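Local coordinates for putative NADPH-dependent oxidoreductase (Desulfitobacterium hafniense DCB-2, PDB 3DB2), which probably catalyses NAD(P)H-dependent oxidation or reduction of a still unidentified substrate, as a two-domain enzyme of the GFO/IDH/MocA family with a Rossmann-fold nucleotide-binding domain, at residues M2-V6 with A311-N316; V6-G12 with E68-V74; Y24-L30 with V307-D312. The contacts are given in a common frame with arbitrary orientation. Residues are numbered along the deposited sequence.

Contact 1 (M2-V6 with A311-N316)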
loop_
_atom_site.group_PDB
_atom_site.type_symbol
_atom_site.label_atom_id
_atom_site.label_comp_id
_atom_site.label_asym_id
_atom_site.label_seq_id
_atom_site.Cartn_x
_atom_site.Cartn_y
_atom_site.Cartn_z
HETATM N N MSE C 2 -22.384 13.674 37.043
HETATM C CA MSE C 2 -23.584 13.494 36.228
HETATM C C MSE C 2 -24.404 12.335 36.808
HETATM O O MSE C 2 -24.453 12.183 38.033
HETATM C CB MSE C 2 -23.236 13.223 34.762
HETATM C CG MSE C 2 -22.253 12.081 34.534
HETATM SE SE MSE C 2 -21.309 12.162 32.831
HETATM C CE MSE C 2 -20.063 13.586 33.300
ATOM N N TYR C 3 -25.000 11.569 35.907
ATOM C CA TYR C 3 -25.813 10.403 36.228
ATOM C C TYR C 3 -25.149 9.488 37.259
ATOM O O TYR C 3 -23.943 9.565 37.488
ATOM C CB TYR C 3 -26.161 9.628 34.970
ATOM C CG TYR C 3 -25.161 8.999 34.045
ATOM C CD1 TYR C 3 -24.169 8.107 34.436
ATOM C CD2 TYR C 3 -25.239 9.308 32.684
ATOM C CE1 TYR C 3 -23.280 7.549 33.534
ATOM C CE2 TYR C 3 -24.364 8.764 31.772
ATOM C CZ TYR C 3 -23.394 7.892 32.202
ATOM O OH TYR C 3 -22.535 7.370 31.276
ATOM N N ASN C 4 -25.949 8.615 37.869
ATOM C CA ASN C 4 -25.416 7.545 38.713
ATOM C C ASN C 4 -24.351 6.808 37.917
ATOM O O ASN C 4 -24.663 6.447 36.783
ATOM C CB ASN C 4 -26.567 6.627 39.110
ATOM C CG ASN C 4 -26.334 5.757 40.322
ATOM O OD1 ASN C 4 -25.688 4.708 40.233
ATOM N ND2 ASN C 4 -26.872 6.201 41.457
ATOM N N PRO C 5 -23.150 6.616 38.423
ATOM C CA PRO C 5 -22.158 5.817 37.701
ATOM C C PRO C 5 -22.631 4.392 37.436
ATOM O O PRO C 5 -23.317 3.802 38.269
ATOM C CB PRO C 5 -20.958 5.759 38.646
ATOM C CG PRO C 5 -21.118 7.029 39.434
ATOM C CD PRO C 5 -22.595 7.167 39.672
ATOM N N VAL C 6 -22.269 3.868 36.271
ATOM C CA VAL C 6 -22.725 2.537 35.863
ATOM C C VAL C 6 -21.792 1.543 36.534
ATOM O O VAL C 6 -20.580 1.760 36.457
ATOM C CB VAL C 6 -22.726 2.316 34.339
ATOM C CG1 VAL C 6 -22.817 0.831 33.989
ATOM C CG2 VAL C 6 -23.868 3.042 33.648
ATOM N N ALA C 311 -21.978 2.993 28.939
ATOM C CA ALA C 311 -22.604 3.580 30.102
ATOM C C ALA C 311 -23.583 4.680 29.688
ATOM O O ALA C 311 -24.681 4.718 30.236
ATOM C CB ALA C 311 -21.604 4.207 31.059
ATOM N N ASP C 312 -23.153 5.508 28.735
ATOM C CA ASP C 312 -24.049 6.559 28.233
ATOM C C ASP C 312 -25.302 5.949 27.628
ATOM O O ASP C 312 -26.418 6.423 27.886
ATOM C CB ASP C 312 -23.345 7.433 27.204
ATOM C CG ASP C 312 -22.453 8.475 27.851
ATOM O OD1 ASP C 312 -22.332 8.485 29.083
ATOM O OD2 ASP C 312 -21.854 9.297 27.129
ATOM N N VAL C 313 -25.164 4.902 26.798
ATOM C CA VAL C 313 -26.370 4.281 26.262
ATOM C C VAL C 313 -27.156 3.452 27.269
ATOM O O VAL C 313 -28.362 3.237 27.110
ATOM C CB VAL C 313 -26.043 3.430 25.010
ATOM C CG1 VAL C 313 -25.407 4.373 23.993
ATOM C CG2 VAL C 313 -25.182 2.246 25.366
ATOM N N ILE C 314 -26.539 2.962 28.336
ATOM C CA ILE C 314 -27.361 2.286 29.358
ATOM C C ILE C 314 -28.197 3.322 30.098
ATOM O O ILE C 314 -29.377 3.079 30.335
ATOM C CB ILE C 314 -26.524 1.470 30.347
ATOM C CG1 ILE C 314 -26.008 0.129 29.791
ATOM C CG2 ILE C 314 -27.232 1.145 31.660
ATOM C CD1 ILE C 314 -24.761 -0.326 30.556
ATOM N N ARG C 315 -27.623 4.476 30.431
ATOM C CA ARG C 315 -28.328 5.469 31.227
ATOM C C ARG C 315 -29.296 6.299 30.387
ATOM O O ARG C 315 -30.367 6.670 30.884
ATOM C CB ARG C 315 -27.359 6.396 31.951
ATOM C CG ARG C 315 -26.592 5.751 33.100
ATOM C CD ARG C 315 -27.311 5.922 34.441
ATOM N NE ARG C 315 -26.653 5.249 35.549
ATOM C CZ ARG C 315 -26.757 3.976 35.876
ATOM N NH1 ARG C 315 -27.531 3.178 35.163
ATOM N NH2 ARG C 315 -26.133 3.395 36.896
ATOM N N ASN C 316 -28.940 6.600 29.146
ATOM C CA ASN C 316 -29.641 7.601 28.356
ATOM C C ASN C 316 -30.334 7.024 27.130
ATOM O O ASN C 316 -31.042 7.741 26.414
ATOM C CB ASN C 316 -28.682 8.691 27.874
ATOM C CG ASN C 316 -27.873 9.393 28.939
ATOM O OD1 ASN C 316 -28.314 9.608 30.069
ATOM N ND2 ASN C 316 -26.653 9.809 28.619
#

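Contact 2 (V6-G12 with E68-V74)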
loop_
_atom_site.group_PDB
_atom_site.type_symbol
_atom_site.label_atom_id
_atom_site.label_comp_id
_atom_site.label_asym_id
_atom_site.label_seq_id
_atom_site.Cartn_x
_atom_site.Cartn_y
_atom_site.Cartn_z
ATOM N N VAL C 6 -22.269 3.868 36.271
ATOM C CA VAL C 6 -22.725 2.537 35.863
ATOM C C VAL C 6 -21.792 1.543 36.534
ATOM O O VAL C 6 -20.580 1.760 36.457
ATOM C CB VAL C 6 -22.726 2.316 34.339
ATOM C CG1 VAL C 6 -22.817 0.831 33.989
ATOM C CG2 VAL C 6 -23.868 3.042 33.648
ATOM N N GLY C 7 -22.344 0.505 37.141
ATOM C CA GLY C 7 -21.570 -0.532 37.791
ATOM C C GLY C 7 -21.028 -1.568 36.826
ATOM O O GLY C 7 -21.774 -2.196 36.075
ATOM N N VAL C 8 -19.713 -1.782 36.853
ATOM C CA VAL C 8 -19.096 -2.673 35.870
ATOM C C VAL C 8 -18.320 -3.778 36.550
ATOM O O VAL C 8 -17.866 -3.611 37.695
ATOM C CB VAL C 8 -18.206 -1.877 34.890
ATOM C CG1 VAL C 8 -19.062 -0.792 34.230
ATOM C CG2 VAL C 8 -16.998 -1.250 35.546
ATOM N N ALA C 9 -18.197 -4.904 35.873
ATOM C CA ALA C 9 -17.392 -6.038 36.331
ATOM C C ALA C 9 -16.398 -6.405 35.226
ATOM O O ALA C 9 -16.821 -6.438 34.070
ATOM C CB ALA C 9 -18.158 -7.298 36.661
ATOM N N ALA C 10 -15.173 -6.694 35.624
ATOM C CA ALA C 10 -14.094 -7.101 34.751
ATOM C C ALA C 10 -14.071 -8.631 34.709
ATOM O O ALA C 10 -13.947 -9.288 35.725
ATOM C CB ALA C 10 -12.721 -6.557 35.141
ATOM N N ILE C 11 -14.221 -9.181 33.521
ATOM C CA ILE C 11 -14.093 -10.610 33.294
ATOM C C ILE C 11 -12.924 -10.920 32.374
ATOM O O ILE C 11 -12.886 -10.503 31.214
ATOM C CB ILE C 11 -15.427 -11.171 32.768
ATOM C CG1 ILE C 11 -16.525 -11.070 33.831
ATOM C CG2 ILE C 11 -15.251 -12.591 32.289
ATOM C CD1 ILE C 11 -17.925 -11.107 33.277
ATOM N N GLY C 12 -11.945 -11.651 32.915
ATOM C CA GLY C 12 -10.750 -12.017 32.145
ATOM C C GLY C 12 -9.657 -11.074 32.632
ATOM O O GLY C 12 -9.591 -9.886 32.295
ATOM N N GLU C 68 -23.988 -3.713 36.237
ATOM C CA GLU C 68 -24.880 -3.401 35.129
ATOM C C GLU C 68 -24.259 -3.808 33.782
ATOM O O GLU C 68 -24.999 -4.126 32.844
ATOM C CB GLU C 68 -25.253 -1.917 35.110
ATOM C CG GLU C 68 -25.740 -1.387 36.452
ATOM C CD GLU C 68 -26.153 0.067 36.374
ATOM O OE1 GLU C 68 -27.136 0.341 35.651
ATOM O OE2 GLU C 68 -25.511 0.910 37.037
HETATM N N MSE C 69 -22.941 -3.750 33.725
HETATM C CA MSE C 69 -22.208 -3.993 32.486
HETATM C C MSE C 69 -20.984 -4.862 32.806
HETATM O O MSE C 69 -20.311 -4.656 33.825
HETATM C CB MSE C 69 -21.635 -2.680 31.927
HETATM C CG MSE C 69 -20.869 -2.865 30.613
HETATM SE SE MSE C 69 -19.582 -1.433 30.253
HETATM C CE MSE C 69 -20.559 0.064 30.957
ATOM N N VAL C 70 -20.682 -5.798 31.925
ATOM C CA VAL C 70 -19.434 -6.552 32.028
ATOM C C VAL C 70 -18.449 -6.092 30.947
ATOM O O VAL C 70 -18.813 -5.722 29.838
ATOM C CB VAL C 70 -19.643 -8.065 31.914
ATOM C CG1 VAL C 70 -20.492 -8.589 33.076
ATOM C CG2 VAL C 70 -20.319 -8.437 30.598
ATOM N N ILE C 71 -17.174 -6.164 31.315
ATOM C CA ILE C 71 -16.050 -5.782 30.447
ATOM C C ILE C 71 -15.226 -7.036 30.214
ATOM O O ILE C 71 -14.462 -7.479 31.084
ATOM C CB ILE C 71 -15.290 -4.633 31.106
ATOM C CG1 ILE C 71 -16.183 -3.375 31.255
ATOM C CG2 ILE C 71 -13.996 -4.312 30.358
ATOM C CD1 ILE C 71 -15.594 -2.296 32.104
ATOM N N ILE C 72 -15.410 -7.665 29.060
ATOM C CA ILE C 72 -14.929 -8.989 28.730
ATOM C C ILE C 72 -13.623 -8.925 27.954
ATOM O O ILE C 72 -13.595 -8.490 26.799
ATOM C CB ILE C 72 -15.985 -9.782 27.920
ATOM C CG1 ILE C 72 -17.286 -9.905 28.718
ATOM C CG2 ILE C 72 -15.502 -11.143 27.443
ATOM C CD1 ILE C 72 -18.456 -10.444 27.924
ATOM N N THR C 73 -12.559 -9.360 28.593
ATOM C CA THR C 73 -11.214 -9.389 28.032
ATOM C C THR C 73 -10.638 -10.801 28.154
ATOM O O THR C 73 -9.522 -10.967 28.632
ATOM C CB THR C 73 -10.286 -8.382 28.724
ATOM O OG1 THR C 73 -10.312 -8.540 30.139
ATOM C CG2 THR C 73 -10.738 -6.921 28.549
ATOM N N VAL C 74 -11.418 -11.773 27.748
ATOM C CA VAL C 74 -11.086 -13.193 27.748
ATOM C C VAL C 74 -10.617 -13.603 26.359
ATOM O O VAL C 74 -10.804 -12.769 25.456
ATOM C CB VAL C 74 -12.312 -14.013 28.162
ATOM C CG1 VAL C 74 -12.881 -13.534 29.490
ATOM C CG2 VAL C 74 -13.363 -13.923 27.054
#

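Contact 3 (Y24-L30 with V307-D312)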
loop_
_atom_site.group_PDB
_atom_site.type_symbol
_atom_site.label_atom_id
_atom_site.label_comp_id
_atom_site.label_asym_id
_atom_site.label_seq_id
_atom_site.Cartn_x
_atom_site.Cartn_y
_atom_site.Cartn_z
ATOM N N TYR C 24 -10.399 3.199 32.172
ATOM C CA TYR C 24 -11.829 3.426 32.416
ATOM C C TYR C 24 -12.084 3.786 33.875
ATOM O O TYR C 24 -13.120 4.401 34.168
ATOM C CB TYR C 24 -12.720 2.275 31.957
ATOM C CG TYR C 24 -12.622 0.907 32.551
ATOM C CD1 TYR C 24 -13.078 0.650 33.843
ATOM C CD2 TYR C 24 -12.075 -0.147 31.842
ATOM C CE1 TYR C 24 -12.994 -0.604 34.412
ATOM C CE2 TYR C 24 -11.980 -1.420 32.397
ATOM C CZ TYR C 24 -12.450 -1.626 33.687
ATOM O OH TYR C 24 -12.374 -2.873 34.270
ATOM N N THR C 25 -11.201 3.402 34.801
ATOM C CA THR C 25 -11.578 3.714 36.200
ATOM C C THR C 25 -11.366 5.198 36.474
ATOM O O THR C 25 -11.743 5.693 37.537
ATOM C CB THR C 25 -10.810 2.853 37.209
ATOM O OG1 THR C 25 -9.389 3.072 37.068
ATOM C CG2 THR C 25 -11.065 1.384 36.921
ATOM N N LYS C 26 -10.791 5.931 35.523
ATOM C CA LYS C 26 -10.735 7.385 35.647
ATOM C C LYS C 26 -12.097 8.059 35.461
ATOM O O LYS C 26 -12.241 9.231 35.823
ATOM C CB LYS C 26 -9.788 7.998 34.622
ATOM C CG LYS C 26 -8.393 7.416 34.613
ATOM C CD LYS C 26 -7.550 8.233 33.631
ATOM C CE LYS C 26 -6.202 7.552 33.422
ATOM N NZ LYS C 26 -5.293 8.429 32.617
ATOM N N SER C 27 -13.044 7.328 34.887
ATOM C CA SER C 27 -14.360 7.853 34.562
ATOM C C SER C 27 -15.302 7.999 35.767
ATOM O O SER C 27 -15.470 7.051 36.540
ATOM C CB SER C 27 -15.059 6.937 33.557
ATOM O OG SER C 27 -16.227 7.554 33.040
ATOM N N GLU C 28 -15.923 9.153 35.850
ATOM C CA GLU C 28 -17.021 9.482 36.752
ATOM C C GLU C 28 -18.310 8.776 36.381
ATOM O O GLU C 28 -19.288 8.759 37.128
ATOM C CB GLU C 28 -17.252 10.999 36.723
ATOM C CG GLU C 28 -16.028 11.796 37.156
ATOM C CD GLU C 28 -15.568 11.430 38.554
ATOM O OE1 GLU C 28 -15.163 10.269 38.780
ATOM O OE2 GLU C 28 -15.618 12.313 39.437
ATOM N N LYS C 29 -18.354 8.181 35.186
ATOM C CA LYS C 29 -19.541 7.505 34.684
ATOM C C LYS C 29 -19.570 6.034 35.073
ATOM O O LYS C 29 -20.601 5.395 34.901
ATOM C CB LYS C 29 -19.623 7.672 33.151
ATOM C CG LYS C 29 -19.798 9.150 32.796
ATOM C CD LYS C 29 -19.653 9.464 31.328
ATOM C CE LYS C 29 -20.729 10.411 30.813
ATOM N NZ LYS C 29 -20.678 10.497 29.321
ATOM N N LEU C 30 -18.455 5.522 35.594
ATOM C CA LEU C 30 -18.262 4.115 35.856
ATOM C C LEU C 30 -17.821 3.877 37.303
ATOM O O LEU C 30 -17.148 4.732 37.861
ATOM C CB LEU C 30 -17.177 3.533 34.946
ATOM C CG LEU C 30 -17.288 3.808 33.451
ATOM C CD1 LEU C 30 -16.054 3.395 32.675
ATOM C CD2 LEU C 30 -18.497 3.059 32.884
ATOM N N VAL C 307 -15.652 2.596 26.624
ATOM C CA VAL C 307 -16.404 2.035 27.756
ATOM C C VAL C 307 -17.488 2.995 28.228
ATOM O O VAL C 307 -18.637 2.616 28.506
ATOM C CB VAL C 307 -15.437 1.636 28.892
ATOM C CG1 VAL C 307 -16.183 0.948 30.034
ATOM C CG2 VAL C 307 -14.321 0.733 28.343
ATOM N N GLU C 308 -17.174 4.288 28.302
ATOM C CA GLU C 308 -18.107 5.328 28.680
ATOM C C GLU C 308 -19.338 5.422 27.768
ATOM O O GLU C 308 -20.431 5.785 28.216
ATOM C CB GLU C 308 -17.452 6.720 28.705
ATOM C CG GLU C 308 -16.599 6.927 29.963
ATOM C CD GLU C 308 -15.891 8.266 29.938
ATOM O OE1 GLU C 308 -15.764 8.898 28.857
ATOM O OE2 GLU C 308 -15.443 8.715 31.009
ATOM N N GLU C 309 -19.152 5.096 26.490
ATOM C CA GLU C 309 -20.243 5.130 25.532
ATOM C C GLU C 309 -21.284 4.082 25.923
ATOM O O GLU C 309 -22.500 4.224 25.770
ATOM C CB GLU C 309 -19.726 4.819 24.131
ATOM C CG GLU C 309 -20.766 4.355 23.125
ATOM C CD GLU C 309 -20.302 4.508 21.689
ATOM O OE1 GLU C 309 -20.050 5.654 21.241
ATOM O OE2 GLU C 309 -20.166 3.475 21.015
ATOM N N VAL C 310 -20.807 2.937 26.423
ATOM C CA VAL C 310 -21.797 1.900 26.777
ATOM C C VAL C 310 -22.644 2.404 27.956
ATOM O O VAL C 310 -23.862 2.260 27.962
ATOM C CB VAL C 310 -21.166 0.545 27.087
ATOM C CG1 VAL C 310 -22.242 -0.516 27.345
ATOM C CG2 VAL C 310 -20.283 0.080 25.936
ATOM N N ALA C 311 -21.978 2.993 28.939
ATOM C CA ALA C 311 -22.604 3.580 30.102
ATOM C C ALA C 311 -23.583 4.680 29.688
ATOM O O ALA C 311 -24.681 4.718 30.236
ATOM C CB ALA C 311 -21.604 4.207 31.059
ATOM N N ASP C 312 -23.153 5.508 28.735
ATOM C CA ASP C 312 -24.049 6.559 28.233
ATOM C C ASP C 312 -25.302 5.949 27.628
ATOM O O ASP C 312 -26.418 6.423 27.886
ATOM C CB ASP C 312 -23.345 7.433 27.204
ATOM C CG ASP C 312 -22.453 8.475 27.851
ATOM O OD1 ASP C 312 -22.332 8.485 29.083
ATOM O OD2 ASP C 312 -21.854 9.297 27.129
#

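Contact 1 (M2-V6 with A311-N316)
A chain terminus can be fixed to a helix by one aromatic ring and a few carbonyl groups, and residues 2-6 illustrate how. The work begins at Y3, whose CA-to-CB bond is directed toward the helix and whose ring receives CG of R315 over one face, 3.5 Å from the ring centroid and only 8° off its normal, a CH-pi contact. At the far end of the ring the hydroxyl OH of Y3 donates a very short hydrogen bond of 2.5 Å to OD1 of D312, a carboxylate that also pairs with K29. N4 and P5 contribute through their backbones: NE of R315 donates to N4 O at 2.6 Å and NH2 of R315 to P5 O at 3.2 Å, both at the guanidinium edge. NH2 of R315 also forms a salt bridge with E68. V6, where the strand starts, turns its side chain inward, with V6 CG2 3.6 Å from A311 CB and V6 CG1 4.1 Å from I314 CD1; CG2 also lies over a face of the guanidinium. The C-terminal part of helix 302-316 thus packs against the lead-in to strand 6-11, the first strand of a Rossmann fold.

Contact 2 (V6-G12 with E68-V74)
Parallel strands bond alternate residues of their neighbour; the first and fourth strands of this Rossmann fold pair so along 69-72, with side chains adding bonds at both ends. E68 N donates to G7 O at 2.7 Å, while G7 N donates to E68 OE2 at 3.2 Å, an oxygen also salt-bridged to R315. M69 N shares G7 O at 3.0 Å, M69 O receives A9 N at 3.0 Å, and M69 CE packs 3.7 Å from V8 CG1. V70 CG1 lies 3.6 Å from I11 CD1 on the face that carries A9, V70, I11 and I72. I71 bonds through N to A9 O (2.8 Å) and through O to I11 N (3.0 Å). T73 N reaches I11 O at 2.9 Å, and T73 OG1 donates to G12 O at 2.6 Å. V74 CG1 lies 3.7 Å from G12 CA, where a side chain would clash. The strands lie between 30-36 and 92-96; M69 and I71 face helix 302-316, whereas V70 and I72 meet helix 79-88.

Contact 3 (Y24-L30 with V307-D312)
This is a loop-to-helix contact in which the connection between the first helix and second strand of the Rossmann domain, residues 24-30, packs on helix 302-316, a helix that arrives from far along the chain. Two successive type I beta turns, Y24 to S27 and S27 to L30, fold the connection compactly and present S27, K29 and L30 to the helix. The apolar base of the contact begins at Y24, whose CB lies 4.1 Å from V307 CB, and is continued by L30, with L30 CD1 3.6 Å from V307 CG1 and L30 CD2 3.8 Å from A311 CB. V307 and A311, one helical turn apart, form the apolar stripe of the helix that faces the loop, and Y24 and L30 carry this packing on to the sheet through I71 and M69 of strand 69-72.

Beside this base lies a row of polar groups. S27 OG donates a very short hydrogen bond of 2.5 Å to E308 OE2 and itself accepts from K29 N at 3.1 Å, forming an ST turn; R304 forms a salt bridge with the same oxygen of E308. One helical turn further on, K29 NZ meets both carboxylate oxygens of D312, 2.6 Å from D312 OD1 and 2.8 Å from D312 OD2, in a salt bridge, while Y3 donates a hydrogen bond to OD1. The chemistry implies a divided interface: apolar packing forms the base, and the two acidic residues, each with a further partner, are consistent with fixing how the loop lies along the helix.

In the fold
From the N terminus, the chain meets contact 1 first: residues 2-6 are joined to 311-316, closing a loop of about 300 residues that encloses most of the protein. Contact 2, 6-12 with 68-74, is nested inside it and closes a much shorter loop within the Rossmann domain; the two share V6 and are bridged by R315 and E68. Contact 3 starts from 24-30, inside the loop of contact 2, but ends at 307-312, so it crosses contact 2 and finishes on the same helix as contact 1, sharing A311 and D312. Together they tie helix 302-316, distant in sequence, to the early strands and turns of the nucleotide-binding domain.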